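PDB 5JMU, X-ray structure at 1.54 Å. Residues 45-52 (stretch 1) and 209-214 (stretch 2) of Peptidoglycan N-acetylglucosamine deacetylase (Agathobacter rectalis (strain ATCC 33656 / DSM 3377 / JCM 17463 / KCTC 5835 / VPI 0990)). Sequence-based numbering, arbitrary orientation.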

ATOM      1  N   ASN A  45      10.989 -15.664   2.802  1.00 14.69           N
ATOM      2  CA  ASN A  45       9.691 -16.304   2.541  1.00 16.78           C
ATOM      3  C   ASN A  45       8.516 -15.490   3.119  1.00 17.00           C
ATOM      4  O   ASN A  45       7.626 -16.014   3.810  1.00 19.21           O
ATOM      5  CB  ASN A  45       9.712 -17.720   3.100  1.00 19.44           C
ATOM      6  CG  ASN A  45       8.516 -18.569   2.628  1.00 20.79           C
ATOM      7  OD1 ASN A  45       8.044 -18.428   1.516  1.00 22.56           O
ATOM      8  ND2 ASN A  45       8.043 -19.433   3.488  1.00 21.06           N
ATOM      9  N   VAL A  46       8.511 -14.193   2.828  1.00 12.70           N
ATOM     10  CA  VAL A  46       7.484 -13.262   3.307  1.00 12.14           C
ATOM     11  C   VAL A  46       6.706 -12.699   2.122  1.00 13.49           C
ATOM     12  O   VAL A  46       7.323 -12.393   1.082  1.00 12.92           O
ATOM     13  CB  VAL A  46       8.158 -12.089   4.111  1.00 13.87           C
ATOM     14  CG1 VAL A  46       7.244 -10.835   4.221  1.00 18.80           C
ATOM     15  CG2 VAL A  46       8.643 -12.624   5.531  1.00 16.23           C
ATOM     16  N   LYS A  47       5.384 -12.560   2.277  1.00 11.44           N
ATOM     17  CA  LYS A  47       4.562 -11.930   1.255  1.00 10.80           C
ATOM     18  C   LYS A  47       4.205 -10.526   1.732  1.00 13.72           C
ATOM     19  O   LYS A  47       4.072 -10.270   2.938  1.00 14.48           O
ATOM     20  CB  LYS A  47       3.295 -12.727   0.952  1.00 11.38           C
ATOM     21  CG  LYS A  47       3.586 -14.221   0.657  1.00 11.40           C
ATOM     22  CD  LYS A  47       4.677 -14.393  -0.451  1.00 12.17           C
ATOM     23  CE  LYS A  47       5.057 -15.847  -0.627  1.00 18.70           C
ATOM     24  NZ  LYS A  47       6.106 -16.035  -1.645  1.00 21.33           N
ATOM     25  N   ALA A  48       4.087  -9.599   0.787  1.00 11.12           N
ATOM     26  CA  ALA A  48       3.773  -8.216   1.112  1.00 11.93           C
ATOM     27  C   ALA A  48       2.691  -7.721   0.182  1.00 13.64           C
ATOM     28  O   ALA A  48       2.134  -8.483  -0.621  1.00 12.06           O
ATOM     29  CB  ALA A  48       5.044  -7.329   0.994  1.00 11.55           C
ATOM     30  N   THR A  49       2.408  -6.425   0.268  1.00 10.78           N
ATOM     31  CA  THR A  49       1.356  -5.835  -0.531  1.00  9.70           C
ATOM     32  C   THR A  49       1.946  -4.646  -1.262  1.00 11.02           C
ATOM     33  O   THR A  49       2.569  -3.799  -0.636  1.00 11.83           O
ATOM     34  CB  THR A  49       0.194  -5.365   0.361  1.00 10.83           C
ATOM     35  OG1 THR A  49      -0.298  -6.450   1.141  1.00 11.15           O
ATOM     36  CG2 THR A  49      -0.937  -4.812  -0.493  1.00 11.25           C
ATOM     37  N   PHE A  50       1.718  -4.574  -2.576  1.00 11.69           N
ATOM     38  CA  PHE A  50       2.220  -3.462  -3.394  1.00  8.52           C
ATOM     39  C   PHE A  50       1.081  -2.618  -3.894  1.00 11.27           C
ATOM     40  O   PHE A  50       0.187  -3.131  -4.581  1.00 11.72           O
ATOM     41  CB  PHE A  50       3.035  -4.012  -4.569  1.00  9.04           C
ATOM     42  CG  PHE A  50       4.310  -4.651  -4.110  1.00 10.25           C
ATOM     43  CD1 PHE A  50       5.480  -3.906  -3.955  1.00 10.21           C
ATOM     44  CD2 PHE A  50       4.314  -6.003  -3.751  1.00 11.95           C
ATOM     45  CE1 PHE A  50       6.681  -4.527  -3.510  1.00 13.88           C
ATOM     46  CE2 PHE A  50       5.492  -6.616  -3.276  1.00 10.93           C
ATOM     47  CZ  PHE A  50       6.683  -5.858  -3.151  1.00 13.00           C
ATOM     48  N   PHE A  51       1.117  -1.333  -3.551  1.00  9.43           N
ATOM     49  CA  PHE A  51       0.117  -0.377  -4.052  1.00 10.77           C
ATOM     50  C   PHE A  51       0.775   0.370  -5.203  1.00 12.75           C
ATOM     51  O   PHE A  51       1.599   1.266  -4.978  1.00 11.83           O
ATOM     52  CB  PHE A  51      -0.343   0.552  -2.917  1.00  8.66           C
ATOM     53  CG  PHE A  51      -1.148  -0.165  -1.873  1.00 10.49           C
ATOM     54  CD1 PHE A  51      -2.503  -0.375  -2.080  1.00 12.12           C
ATOM     55  CD2 PHE A  51      -0.560  -0.628  -0.718  1.00 13.31           C
ATOM     56  CE1 PHE A  51      -3.291  -1.012  -1.113  1.00 11.70           C
ATOM     57  CE2 PHE A  51      -1.328  -1.286   0.261  1.00 12.25           C
ATOM     58  CZ  PHE A  51      -2.712  -1.468   0.068  1.00  9.63           C
ATOM     59  N   VAL A  52       0.417  -0.017  -6.436  1.00  9.81           N
ATOM     60  CA  VAL A  52       1.247   0.332  -7.595  1.00 11.26           C
ATOM     61  C   VAL A  52       0.767   1.537  -8.418  1.00 11.43           C
ATOM     62  O   VAL A  52      -0.395   1.988  -8.312  1.00 10.32           O
ATOM     63  CB  VAL A  52       1.408  -0.915  -8.528  1.00 10.83           C
ATOM     64  CG1 VAL A  52       2.125  -2.050  -7.750  1.00 12.58           C
ATOM     65  CG2 VAL A  52       0.071  -1.401  -9.051  1.00 10.55           C
TER
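Stretch 2 209-214: TFLPLT

Stretch 2 (TFLPLT) lies alongside stretch 1 and runs in broadly the same direction. The line from CA of V46 to CA of F51 and the line from CA of F210 to CA of L213 are 34° apart. All of stretch 2 is extended, with backbone angles in the beta region; T209 and F210 belong to a strand. Stretch 1 begins at N45, which has positive phi and closes the preceding helix in a Schellman motif. The chain then extends through V46, K47 and A48 and becomes a strand at T49. The backbones are closest at A48 and P212, whose CA atoms are 4.5 Å apart; the CA atoms of V46 and F210 are 6.2 Å apart, and those of T49 and L213 6.1 Å. Together they bury 333 Å², a modest contact between parts of the chain at least 162 residues apart in sequence.

One direct hydrogen bond joins the stretches. The backbone N of L213 donates to OG1 of T49 at 2.9 Å, with an N-H...O angle of 172°, so the bond is nearly linear. T49 has chi1 in the m well and its CA-to-CB bond points toward stretch 2. No direct backbone-to-backbone hydrogen bond links the two segments.

Water fills the gap instead. Water 2 accepts from N of K47 at 2.8 Å and donates to O of F210 at 2.7 Å. Water 3 donates to O of L211 at 2.8 Å and to it T49 OG1 donates at 2.7 Å. The T49 hydroxyl therefore gives its proton to water 3 while accepting from L213. Water 1 lies between two carbonyls, 2.8 Å from O of K47 and 2.9 Å from O of L211.

Apolar contacts lie toward the two ends. CG1 of V46 meets CB of F210 at 3.6 Å. Both CA-to-CB bonds point toward the other stretch, but the F210 ring leads away, so the contact is made near the base of its side chain. At the other end, CD1 of L213 approaches CZ of F51 at 4.0 Å, at the edge of the ring and near its plane.

P212 packs between these ends. Its CG is 3.8 Å from CB of K47, and its CB is 3.7 Å from O of A48. Proline has no amide hydrogen, so its N, 3.7 Å from O of K47, cannot donate to that carbonyl. The CA-to-CB bond of K47 points sideways, which leaves CB against P212, while the end of the side chain leads away; its NZ is hydrogen-bonded elsewhere in the structure.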

ATOM      1  N   THR A 209       4.252 -12.223  12.778  1.00 10.79           N
ATOM      2  CA  THR A 209       3.971 -12.929  11.510  1.00 10.89           C
ATOM      3  C   THR A 209       3.719 -11.887  10.434  1.00 12.34           C
ATOM      4  O   THR A 209       2.863 -11.017  10.620  1.00 12.61           O
ATOM      5  CB  THR A 209       2.740 -13.842  11.627  1.00 10.61           C
ATOM      6  OG1 THR A 209       3.040 -14.837  12.620  1.00 13.98           O
ATOM      7  CG2 THR A 209       2.497 -14.530  10.278  1.00 13.35           C
ATOM      8  N   PHE A 210       4.460 -11.974   9.326  1.00 11.18           N
ATOM      9  CA  PHE A 210       4.271 -11.109   8.160  1.00 10.96           C
ATOM     10  C   PHE A 210       3.283 -11.707   7.213  1.00 11.51           C
ATOM     11  O   PHE A 210       3.423 -12.872   6.801  1.00 12.28           O
ATOM     12  CB  PHE A 210       5.601 -10.891   7.450  1.00 11.15           C
ATOM     13  CG  PHE A 210       6.564 -10.057   8.253  1.00 10.05           C
ATOM     14  CD1 PHE A 210       7.414 -10.677   9.180  1.00 12.53           C
ATOM     15  CD2 PHE A 210       6.636  -8.691   8.080  1.00 12.46           C
ATOM     16  CE1 PHE A 210       8.302  -9.920   9.973  1.00 13.67           C
ATOM     17  CE2 PHE A 210       7.515  -7.934   8.810  1.00 11.32           C
ATOM     18  CZ  PHE A 210       8.361  -8.545   9.788  1.00 12.38           C
ATOM     19  N   LEU A 211       2.257 -10.918   6.863  1.00  9.44           N
ATOM     20  CA  LEU A 211       1.218 -11.389   5.968  1.00 11.64           C
ATOM     21  C   LEU A 211       0.990 -10.397   4.833  1.00 11.87           C
ATOM     22  O   LEU A 211       1.244  -9.196   4.996  1.00 11.36           O
ATOM     23  CB  LEU A 211      -0.071 -11.564   6.748  1.00 10.84           C
ATOM     24  CG  LEU A 211      -0.149 -12.623   7.834  1.00 12.26           C
ATOM     25  CD1 LEU A 211      -1.506 -12.536   8.556  1.00 14.63           C
ATOM     26  CD2 LEU A 211       0.057 -13.969   7.183  1.00 14.76           C
ATOM     27  N   PRO A 212       0.458 -10.851   3.701  1.00 10.94           N
ATOM     28  CA  PRO A 212      -0.078  -9.965   2.648  1.00 12.00           C
ATOM     29  C   PRO A 212      -1.540  -9.600   2.944  1.00 11.39           C
ATOM     30  O   PRO A 212      -2.248 -10.352   3.634  1.00 11.03           O
ATOM     31  CB  PRO A 212      -0.001 -10.810   1.381  1.00 13.32           C
ATOM     32  CG  PRO A 212      -0.329 -12.264   1.927  1.00 11.57           C
ATOM     33  CD  PRO A 212       0.264 -12.288   3.380  1.00 11.66           C
ATOM     34  N   LEU A 213      -1.985  -8.441   2.450  1.00 12.64           N
ATOM     35  CA  LEU A 213      -3.389  -8.067   2.626  1.00 10.85           C
ATOM     36  C   LEU A 213      -4.209  -8.874   1.667  1.00 10.10           C
ATOM     37  O   LEU A 213      -3.836  -9.048   0.491  1.00 13.80           O
ATOM     38  CB  LEU A 213      -3.593  -6.556   2.370  1.00 10.46           C
ATOM     39  CG  LEU A 213      -3.065  -5.644   3.496  1.00 12.08           C
ATOM     40  CD1 LEU A 213      -2.951  -4.208   2.966  1.00 14.08           C
ATOM     41  CD2 LEU A 213      -3.938  -5.726   4.738  1.00 10.60           C
ATOM     42  N   THR A 214      -5.377  -9.347   2.120  1.00 10.21           N
ATOM     43  CA  THR A 214      -6.327 -10.003   1.238  1.00 10.07           C
ATOM     44  C   THR A 214      -7.707  -9.407   1.476  1.00 14.08           C
ATOM     45  O   THR A 214      -7.885  -8.562   2.329  1.00 12.91           O
ATOM     46  CB  THR A 214      -6.385 -11.513   1.462  1.00 18.04           C
ATOM     47  OG1 THR A 214      -6.969 -11.773   2.749  1.00 20.96           O
ATOM     48  CG2 THR A 214      -4.985 -12.089   1.427  1.00 16.56           C
TER
HETATM   49  O   HOH W   1       4.090  -8.514   5.121  1.00 10.46           O
HETATM   50  O   HOH W   2       3.917 -13.838   4.292  1.00 18.27           O
HETATM   51  O   HOH W   3       1.170  -6.858   3.417  1.00 11.53           O